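Local coordinates for protein transcriptional regulator, MarR family (Silicibacter pomeroyi DSS-3, PDB 3CDH) that probably binds DNA through a winged helix-turn-helix and regulates transcription as a MarR-family homodimer, at the interface of chains A and B. Numbering follows the deposited sequence. Chains: chain A/B, Transcriptional regulator, MarR family.

The interface of chains A and B. Residues chain A 132-134; chain B 139-140, 143-144.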
loop_
_atom_site.group_PDB
_atom_site.type_symbol
_atom_site.label_atom_id
_atom_site.label_comp_id
_atom_site.label_asym_id
_atom_site.label_seq_id
_atom_site.Cartn_x
_atom_site.Cartn_y
_atom_site.Cartn_z
ATOM N N THR A 132 11.897 2.757 -19.830
ATOM C CA THR A 132 11.376 1.417 -19.511
ATOM C C THR A 132 9.930 1.207 -19.955
ATOM O O THR A 132 9.324 2.163 -20.442
ATOM C CB THR A 132 11.484 1.180 -17.998
ATOM O OG1 THR A 132 10.454 1.914 -17.330
ATOM C CG2 THR A 132 12.847 1.630 -17.453
ATOM N N ASP A 133 9.378 -0.013 -19.790
ATOM C CA ASP A 133 7.910 -0.233 -19.902
ATOM C C ASP A 133 7.143 0.652 -18.943
ATOM O O ASP A 133 5.944 0.890 -19.133
ATOM C CB ASP A 133 7.462 -1.599 -19.415
ATOM C CG ASP A 133 8.215 -2.704 -19.993
ATOM O OD1 ASP A 133 8.030 -3.836 -19.480
ATOM O OD2 ASP A 133 8.973 -2.459 -20.949
ATOM N N ALA A 134 7.787 1.044 -17.847
ATOM C CA ALA A 134 7.050 1.680 -16.783
ATOM C C ALA A 134 6.946 3.169 -17.040
ATOM O O ALA A 134 6.498 3.910 -16.182
ATOM C CB ALA A 134 7.695 1.396 -15.414
ATOM N N GLY B 139 3.647 -6.164 -16.041
ATOM C CA GLY B 139 5.020 -5.948 -16.467
ATOM C C GLY B 139 5.446 -4.584 -15.997
ATOM O O GLY B 139 6.575 -4.369 -15.544
ATOM N N VAL B 140 4.514 -3.651 -16.067
ATOM C CA VAL B 140 4.805 -2.305 -15.677
ATOM C C VAL B 140 5.329 -2.302 -14.250
ATOM O O VAL B 140 6.391 -1.717 -13.979
ATOM C CB VAL B 140 3.552 -1.422 -15.826
ATOM C CG1 VAL B 140 3.726 -0.071 -15.126
ATOM C CG2 VAL B 140 3.231 -1.223 -17.304
ATOM N N THR B 143 8.636 -3.954 -13.824
ATOM C CA THR B 143 9.640 -2.966 -14.243
ATOM C C THR B 143 9.920 -1.978 -13.101
ATOM O O THR B 143 11.078 -1.710 -12.760
ATOM C CB THR B 143 9.240 -2.204 -15.537
ATOM O OG1 THR B 143 9.087 -3.117 -16.642
ATOM C CG2 THR B 143 10.307 -1.201 -15.904
ATOM N N LEU B 144 8.853 -1.484 -12.482
ATOM C CA LEU B 144 8.983 -0.518 -11.406
ATOM C C LEU B 144 9.832 -1.062 -10.247
ATOM O O LEU B 144 10.814 -0.408 -9.826
ATOM C CB LEU B 144 7.614 -0.030 -10.930
ATOM C CG LEU B 144 7.562 0.803 -9.647
ATOM C CD1 LEU B 144 8.441 2.051 -9.719
ATOM C CD2 LEU B 144 6.124 1.170 -9.329
#
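The hydroxyl OG1 of B:Thr143 has an acceptor from each chain within reach, roughly at right angles to each other. Within its own helix it donates to the carbonyl O of B:Gly139, one turn earlier, at 3.0 Å. That bond arrives from above the carbonyl plane, an approach usual for a threonine hydroxyl folded back on its helix. Across the interface OG1 faces carboxylate atom OD1 of A:Asp133 at 3.1 Å, but this hydrogen bond is weak: CB-OG1...OD1 is about 151°, far from the roughly tetrahedral angle of a hydroxyl donor. One hydroxyl proton cannot serve both acceptors fully at once. The two side chains cross at about a right angle.

The chi1 of -61° at B:Thr143 places OG1 beside the backbone N and opposite the carbonyl carbon, while methyl CG2 takes the position anti to N and points at chain A. There CG2 lies 3.4 Å from CB of A:Thr132, whose side chain runs past it in the opposite direction, and 3.7 Å from the methyl CB of A:Ala134. OG1 thus turns to the carboxylate, while CG2 rests on CB and OG1 of A:Thr132 and the methyl of A:Ala134. B:Val140 flanks the turn by looser van der Waals contact, its CG2 3.9 Å from the carbonyl O of A:Asp133.

On chain A the hydroxyl OG1 of A:Thr132 accepts the backbone N-H of A:Ala134 at 2.9 Å, with 140° at the hydrogen. This N-cap arrangement ties the loop residue to the first turn of 3-10 helix 133-136 and probably helps to hold A:Thr132 and A:Ala134 against the methyl of B:Thr143. The patch is modest, hiding 182 Å² in all, with A:Asp133 and B:Thr143 contributing the largest shares; its contacts are mixed in character.

In the fold, the short 3-10 turn of chain A packs against helix 137-147 of chain B, near the C-terminus. The twofold axis repeats the contact with chains exchanged, within the helical dimerisation region typical of MarR proteins.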